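Local structure of racemase (Pseudovibrio sp. JE062, 3MKC) at residues A[28-33]-A[50-55]; A[318-323]-A[374-379]. The protein belongs to the mandelate racemase/muconate lactonizing enzyme family of the enolase superfamily, is named a racemase, and joins an N-terminal capping domain to a TIM-barrel-like C-terminal domain. All coordinates share one frame; numbering follows the deposited sequence.

Contact 1: residues A[28-33]-A[50-55]; sequences SQNTVV and GSPDAI
V32 and N30 lie two residues apart on strand 29-38 and meet P52 at the first turn of helix 52-59. The strand is the middle one of the three-stranded antiparallel sheet in the N-terminal domain of the enolase superfamily. The helix begins soon after strand 43-48 ends and packs back over one face of that sheet. The side chain of N30 crosses the P52 ring at about a right angle. A chi1 of 58° puts N30 CG between the backbone N and the carbonyl carbon, 3.6 Å from P52 CG. The amide oxygen OD1 of N30 lies 3.6 Å from both P52 CG and P52 CD. The isopropyl group of V32 is shared between two helix residues, and the side chain of V32 crosses those of P52 and I55 obliquely. One branch, CG1, sits 3.8 Å from I55 CG2. F17 of strand 12-22 touches both V32 and I55. T31, between N30 and V32, turns its CB away from the helix, and its OG1 bonds to E47. The other branch of V32 makes a tight contact: CG2 lies 3.4 Å from P52 CA and 3.8 Å from P52 CB.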
ATOM      1  N   SER A  28      -0.774  18.653   0.143  1.00 33.47           N
ATOM      2  CA  SER A  28      -1.426  18.523  -1.158  1.00 35.12           C
ATOM      3  C   SER A  28      -1.709  17.055  -1.489  1.00 34.08           C
ATOM      4  O   SER A  28      -0.833  16.198  -1.343  1.00 35.24           O
ATOM      5  CB  SER A  28      -0.553  19.145  -2.240  1.00 35.52           C
ATOM      6  N   GLN A  29      -2.935  16.782  -1.932  1.00 33.05           N
ATOM      7  CA  GLN A  29      -3.364  15.430  -2.282  1.00 30.74           C
ATOM      8  C   GLN A  29      -3.331  15.246  -3.784  1.00 28.45           C
ATOM      9  O   GLN A  29      -3.767  16.116  -4.537  1.00 28.03           O
ATOM     10  CB  GLN A  29      -4.800  15.184  -1.816  1.00 32.12           C
ATOM     11  CG  GLN A  29      -5.160  15.870  -0.520  1.00 32.26           C
ATOM     12  CD  GLN A  29      -6.646  15.842  -0.249  1.00 32.84           C
ATOM     13  OE1 GLN A  29      -7.139  16.573   0.609  1.00 33.71           O
ATOM     14  NE2 GLN A  29      -7.371  14.992  -0.976  1.00 31.24           N
ATOM     15  N   ASN A  30      -2.835  14.101  -4.228  1.00 25.46           N
ATOM     16  CA  ASN A  30      -2.782  13.844  -5.646  1.00 22.10           C
ATOM     17  C   ASN A  30      -2.488  12.387  -5.924  1.00 20.82           C
ATOM     18  O   ASN A  30      -2.155  11.614  -5.025  1.00 20.00           O
ATOM     19  CB  ASN A  30      -1.716  14.729  -6.306  1.00 24.45           C
ATOM     20  CG  ASN A  30      -0.337  14.515  -5.716  1.00 26.41           C
ATOM     21  OD1 ASN A  30       0.151  13.389  -5.653  1.00 27.04           O
ATOM     22  ND2 ASN A  30       0.301  15.597  -5.284  1.00 28.43           N
ATOM     23  N   THR A  31      -2.635  12.017  -7.186  1.00 18.98           N
ATOM     24  CA  THR A  31      -2.360  10.668  -7.611  1.00 18.51           C
ATOM     25  C   THR A  31      -2.252  10.669  -9.124  1.00 19.05           C
ATOM     26  O   THR A  31      -2.406  11.709  -9.781  1.00 19.04           O
ATOM     27  CB  THR A  31      -3.472   9.688  -7.179  1.00 17.74           C
ATOM     28  OG1 THR A  31      -3.035   8.346  -7.423  1.00 17.03           O
ATOM     29  CG2 THR A  31      -4.760   9.942  -7.969  1.00 17.93           C
ATOM     30  N   VAL A  32      -1.960   9.503  -9.673  1.00 17.22           N
ATOM     31  CA  VAL A  32      -1.855   9.362 -11.101  1.00 17.56           C
ATOM     32  C   VAL A  32      -2.651   8.132 -11.470  1.00 17.89           C
ATOM     33  O   VAL A  32      -2.220   7.007 -11.233  1.00 18.78           O
ATOM     34  CB  VAL A  32      -0.398   9.186 -11.537  1.00 18.12           C
ATOM     35  CG1 VAL A  32      -0.320   9.113 -13.041  1.00 18.88           C
ATOM     36  CG2 VAL A  32       0.433  10.341 -11.007  1.00 19.55           C
ATOM     37  N   VAL A  33      -3.837   8.350 -12.022  1.00 17.67           N
ATOM     38  CA  VAL A  33      -4.673   7.235 -12.423  1.00 17.79           C
ATOM     39  C   VAL A  33      -4.113   6.621 -13.690  1.00 19.05           C
ATOM     40  O   VAL A  33      -3.688   7.334 -14.599  1.00 20.92           O
ATOM     41  CB  VAL A  33      -6.119   7.684 -12.706  1.00 17.97           C
ATOM     42  CG1 VAL A  33      -6.939   6.501 -13.208  1.00 17.01           C
ATOM     43  CG2 VAL A  33      -6.735   8.266 -11.449  1.00 16.73           C
ATOM     44  N   GLY A  50       4.184   8.942  -6.606  1.00 14.57           N
ATOM     45  CA  GLY A  50       5.139   9.892  -7.160  1.00 15.97           C
ATOM     46  C   GLY A  50       4.528  11.201  -7.638  1.00 17.08           C
ATOM     47  O   GLY A  50       3.311  11.301  -7.822  1.00 17.04           O
ATOM     48  N   SER A  51       5.368  12.212  -7.837  1.00 16.51           N
ATOM     49  CA  SER A  51       4.884  13.503  -8.317  1.00 15.77           C
ATOM     50  C   SER A  51       4.161  13.252  -9.636  1.00 14.79           C
ATOM     51  O   SER A  51       4.752  12.759 -10.594  1.00 15.01           O
ATOM     52  CB  SER A  51       6.056  14.461  -8.530  1.00 13.81           C
ATOM     53  OG  SER A  51       6.685  14.775  -7.300  1.00 14.64           O
ATOM     54  N   PRO A  52       2.864  13.582  -9.698  1.00 16.30           N
ATOM     55  CA  PRO A  52       2.085  13.368 -10.923  1.00 16.95           C
ATOM     56  C   PRO A  52       2.757  13.858 -12.204  1.00 17.23           C
ATOM     57  O   PRO A  52       2.771  13.150 -13.206  1.00 17.98           O
ATOM     58  CB  PRO A  52       0.779  14.103 -10.634  1.00 18.16           C
ATOM     59  CG  PRO A  52       0.619  13.909  -9.154  1.00 17.65           C
ATOM     60  CD  PRO A  52       2.025  14.162  -8.633  1.00 17.23           C
ATOM     61  N   ASP A  53       3.322  15.060 -12.168  1.00 19.15           N
ATOM     62  CA  ASP A  53       3.975  15.614 -13.350  1.00 20.68           C
ATOM     63  C   ASP A  53       5.229  14.846 -13.762  1.00 20.61           C
ATOM     64  O   ASP A  53       5.528  14.732 -14.950  1.00 19.25           O
ATOM     65  CB  ASP A  53       4.289  17.103 -13.140  1.00 24.75           C
ATOM     66  CG  ASP A  53       5.015  17.378 -11.835  1.00 29.38           C
ATOM     67  OD1 ASP A  53       4.859  16.587 -10.882  1.00 32.15           O
ATOM     68  OD2 ASP A  53       5.728  18.407 -11.755  1.00 31.17           O
ATOM     69  N   ALA A  54       5.956  14.309 -12.785  1.00 19.76           N
ATOM     70  CA  ALA A  54       7.158  13.539 -13.086  1.00 17.90           C
ATOM     71  C   ALA A  54       6.728  12.197 -13.665  1.00 16.84           C
ATOM     72  O   ALA A  54       7.312  11.705 -14.626  1.00 17.18           O
ATOM     73  CB  ALA A  54       7.982  13.331 -11.824  1.00 17.82           C
ATOM     74  N   ILE A  55       5.680  11.617 -13.088  1.00 16.73           N
ATOM     75  CA  ILE A  55       5.172  10.337 -13.567  1.00 15.39           C
ATOM     76  C   ILE A  55       4.650  10.456 -14.997  1.00 15.36           C
ATOM     77  O   ILE A  55       4.950   9.618 -15.850  1.00 15.51           O
ATOM     78  CB  ILE A  55       4.053   9.816 -12.648  1.00 15.92           C
ATOM     79  CG1 ILE A  55       4.632   9.508 -11.267  1.00 17.27           C
ATOM     80  CG2 ILE A  55       3.414   8.570 -13.243  1.00 15.85           C
ATOM     81  CD1 ILE A  55       5.680   8.427 -11.267  1.00 19.03           C
TER

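Contact 2: residues A[318-323]-A[374-379]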
ATOM      1  N   THR A 318      -5.704   6.570  -3.024  1.00 17.67           N
ATOM      2  CA  THR A 318      -7.141   6.758  -3.215  1.00 17.22           C
ATOM      3  C   THR A 318      -7.915   5.454  -3.117  1.00 18.20           C
ATOM      4  O   THR A 318      -7.383   4.436  -2.675  1.00 17.23           O
ATOM      5  CB  THR A 318      -7.455   7.410  -4.575  1.00 16.07           C
ATOM      6  OG1 THR A 318      -7.301   6.450  -5.623  1.00 15.90           O
ATOM      7  CG2 THR A 318      -6.524   8.585  -4.822  1.00 17.52           C
ATOM      8  N   GLY A 319      -9.178   5.493  -3.535  1.00 17.60           N
ATOM      9  CA  GLY A 319     -10.008   4.306  -3.484  1.00 17.28           C
ATOM     10  C   GLY A 319      -9.527   3.214  -4.420  1.00 16.96           C
ATOM     11  O   GLY A 319      -9.901   2.051  -4.272  1.00 17.10           O
ATOM     12  N   ILE A 320      -8.696   3.581  -5.391  1.00 16.06           N
ATOM     13  CA  ILE A 320      -8.184   2.599  -6.338  1.00 16.08           C
ATOM     14  C   ILE A 320      -7.263   1.601  -5.633  1.00 17.16           C
ATOM     15  O   ILE A 320      -7.380   0.389  -5.818  1.00 15.84           O
ATOM     16  CB  ILE A 320      -7.411   3.284  -7.480  1.00 16.94           C
ATOM     17  CG1 ILE A 320      -8.345   4.244  -8.231  1.00 16.26           C
ATOM     18  CG2 ILE A 320      -6.861   2.237  -8.435  1.00 16.44           C
ATOM     19  CD1 ILE A 320      -7.688   4.953  -9.406  1.00 19.02           C
ATOM     20  N   THR A 321      -6.348   2.117  -4.823  1.00 17.16           N
ATOM     21  CA  THR A 321      -5.427   1.253  -4.097  1.00 18.29           C
ATOM     22  C   THR A 321      -6.146   0.533  -2.952  1.00 19.68           C
ATOM     23  O   THR A 321      -5.840  -0.623  -2.653  1.00 20.07           O
ATOM     24  CB  THR A 321      -4.227   2.061  -3.560  1.00 18.15           C
ATOM     25  OG1 THR A 321      -3.482   2.583  -4.668  1.00 18.19           O
ATOM     26  CG2 THR A 321      -3.312   1.183  -2.709  1.00 15.68           C
ATOM     27  N   SER A 322      -7.107   1.199  -2.316  1.00 20.45           N
ATOM     28  CA  SER A 322      -7.845   0.555  -1.230  1.00 20.27           C
ATOM     29  C   SER A 322      -8.560  -0.690  -1.753  1.00 19.71           C
ATOM     30  O   SER A 322      -8.675  -1.691  -1.045  1.00 19.03           O
ATOM     31  CB  SER A 322      -8.866   1.516  -0.613  1.00 23.67           C
ATOM     32  OG  SER A 322      -8.234   2.456   0.241  1.00 28.52           O
ATOM     33  N   ALA A 323      -9.039  -0.631  -2.994  1.00 17.27           N
ATOM     34  CA  ALA A 323      -9.724  -1.769  -3.587  1.00 17.92           C
ATOM     35  C   ALA A 323      -8.729  -2.905  -3.814  1.00 17.36           C
ATOM     36  O   ALA A 323      -9.008  -4.069  -3.500  1.00 18.28           O
ATOM     37  CB  ALA A 323     -10.368  -1.367  -4.911  1.00 18.00           C
ATOM     38  N   LEU A 374     -11.287  -4.996 -10.030  1.00 17.74           N
ATOM     39  CA  LEU A 374     -11.133  -4.349  -8.734  1.00 17.91           C
ATOM     40  C   LEU A 374     -12.437  -3.785  -8.193  1.00 18.41           C
ATOM     41  O   LEU A 374     -12.487  -3.279  -7.072  1.00 18.48           O
ATOM     42  CB  LEU A 374     -10.080  -3.242  -8.822  1.00 18.84           C
ATOM     43  CG  LEU A 374      -8.653  -3.757  -9.014  1.00 18.75           C
ATOM     44  CD1 LEU A 374      -7.691  -2.588  -9.146  1.00 20.06           C
ATOM     45  CD2 LEU A 374      -8.261  -4.633  -7.832  1.00 19.13           C
ATOM     46  N   GLY A 375     -13.491  -3.868  -8.996  1.00 19.91           N
ATOM     47  CA  GLY A 375     -14.788  -3.381  -8.561  1.00 21.21           C
ATOM     48  C   GLY A 375     -14.849  -1.894  -8.293  1.00 21.01           C
ATOM     49  O   GLY A 375     -15.355  -1.459  -7.259  1.00 22.36           O
ATOM     50  N   ILE A 376     -14.334  -1.103  -9.224  1.00 20.96           N
ATOM     51  CA  ILE A 376     -14.357   0.340  -9.061  1.00 21.42           C
ATOM     52  C   ILE A 376     -14.461   1.050 -10.396  1.00 20.67           C
ATOM     53  O   ILE A 376     -14.201   0.466 -11.454  1.00 21.16           O
ATOM     54  CB  ILE A 376     -13.078   0.860  -8.377  1.00 22.34           C
ATOM     55  CG1 ILE A 376     -11.850   0.335  -9.125  1.00 25.60           C
ATOM     56  CG2 ILE A 376     -13.066   0.467  -6.908  1.00 23.50           C
ATOM     57  CD1 ILE A 376     -10.534   0.868  -8.577  1.00 27.24           C
ATOM     58  N   ASP A 377     -14.844   2.319 -10.333  1.00 20.96           N
ATOM     59  CA  ASP A 377     -14.943   3.135 -11.528  1.00 23.05           C
ATOM     60  C   ASP A 377     -14.720   4.590 -11.152  1.00 22.30           C
ATOM     61  O   ASP A 377     -14.963   5.002 -10.012  1.00 21.61           O
ATOM     62  CB  ASP A 377     -16.305   2.962 -12.197  1.00 26.27           C
ATOM     63  CG  ASP A 377     -16.246   3.187 -13.699  1.00 30.44           C
ATOM     64  OD1 ASP A 377     -15.164   3.562 -14.206  1.00 29.85           O
ATOM     65  OD2 ASP A 377     -17.278   2.989 -14.373  1.00 32.02           O
ATOM     66  N   LEU A 378     -14.246   5.368 -12.117  1.00 22.74           N
ATOM     67  CA  LEU A 378     -13.976   6.778 -11.891  1.00 23.82           C
ATOM     68  C   LEU A 378     -15.244   7.591 -11.730  1.00 25.00           C
ATOM     69  O   LEU A 378     -16.237   7.360 -12.421  1.00 24.38           O
ATOM     70  CB  LEU A 378     -13.180   7.361 -13.057  1.00 25.59           C
ATOM     71  CG  LEU A 378     -11.750   6.879 -13.271  1.00 24.85           C
ATOM     72  CD1 LEU A 378     -11.233   7.431 -14.592  1.00 25.06           C
ATOM     73  CD2 LEU A 378     -10.877   7.332 -12.112  1.00 25.77           C
ATOM     74  N   ASN A 379     -15.193   8.546 -10.810  1.00 25.30           N
ATOM     75  CA  ASN A 379     -16.306   9.447 -10.570  1.00 26.92           C
ATOM     76  C   ASN A 379     -16.062  10.638 -11.504  1.00 27.11           C
ATOM     77  O   ASN A 379     -15.352  11.582 -11.151  1.00 26.79           O
ATOM     78  CB  ASN A 379     -16.296   9.895  -9.113  1.00 27.43           C
ATOM     79  CG  ASN A 379     -17.345  10.937  -8.822  1.00 29.18           C
ATOM     80  OD1 ASN A 379     -18.071  11.369  -9.718  1.00 29.36           O
ATOM     81  ND2 ASN A 379     -17.430  11.352  -7.565  1.00 28.20           N
TER
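The first turn of helix 319-331 lies against residues 374-379 with the two backbones running in opposite senses, I320 CA 7.1 Å from I376 CA and A323 CA 5.9 Å from L374 CA. The side chains that meet are apolar, and they also touch backbone carbonyl oxygens. I376 points toward the helix. Its CG1 stands between the backbone N and the carbonyl carbon (chi1 53°), and the chain is extended beyond that. The end methyl CD1 comes against the helix backbone at I320, 3.7 Å from I320 CA. It also lies 3.9 Å from I320 CG2, and the two isoleucine side chains cross at about a right angle. The other branch of I376 serves A323: its CG2 is 3.8 Å from A323 CB. That same methyl of A323 rests 3.6 Å from L374 O. M112 of helix 102-122 touches both I320 and L374. This is the C-terminal, TIM-barrel-like domain of the enolase superfamily. Here a helix of the domain packs on the segment that enters strand 377-378, which pairs with 355-356 in a small antiparallel sheet. T318 is the N-cap of the helix. Its OG1 accepts from I320 N at 3.2 Å, with an N-H...O angle of 166°, and also bonds to E47. In the other segment G375 makes the bend between L374 and I376 with a positive phi, which favours glycine. Beyond I376, D377 OD1 accepts from L378 N, the next residue, at 2.9 Å. The donor comes from above the carboxylate plane, 37° out of it, and Y43 OH bonds to the same oxygen.

Overall arrangement
Contact 1 lies in the N-terminal domain and contact 2 in the barrel domain, and their centres are about 16 Å apart. They follow one another along the chain, yet they touch directly. T31 CG2 packs 3.9 Å from T318 CG2. V33 CG2 lies 4.0 Å from I320 CD1, and V33 CG1 lies 4.2 Å from L378 CD2. The face of strand 29-38 turned away from helix 52-59 therefore rests on both segments of contact 2. E47 adds a polar link: its OE1 joins the two contacts by bonding a threonine hydroxyl of each, and its OE2 bonds to T321 OG1. Together these join the sheet of one domain to the helix start of the other.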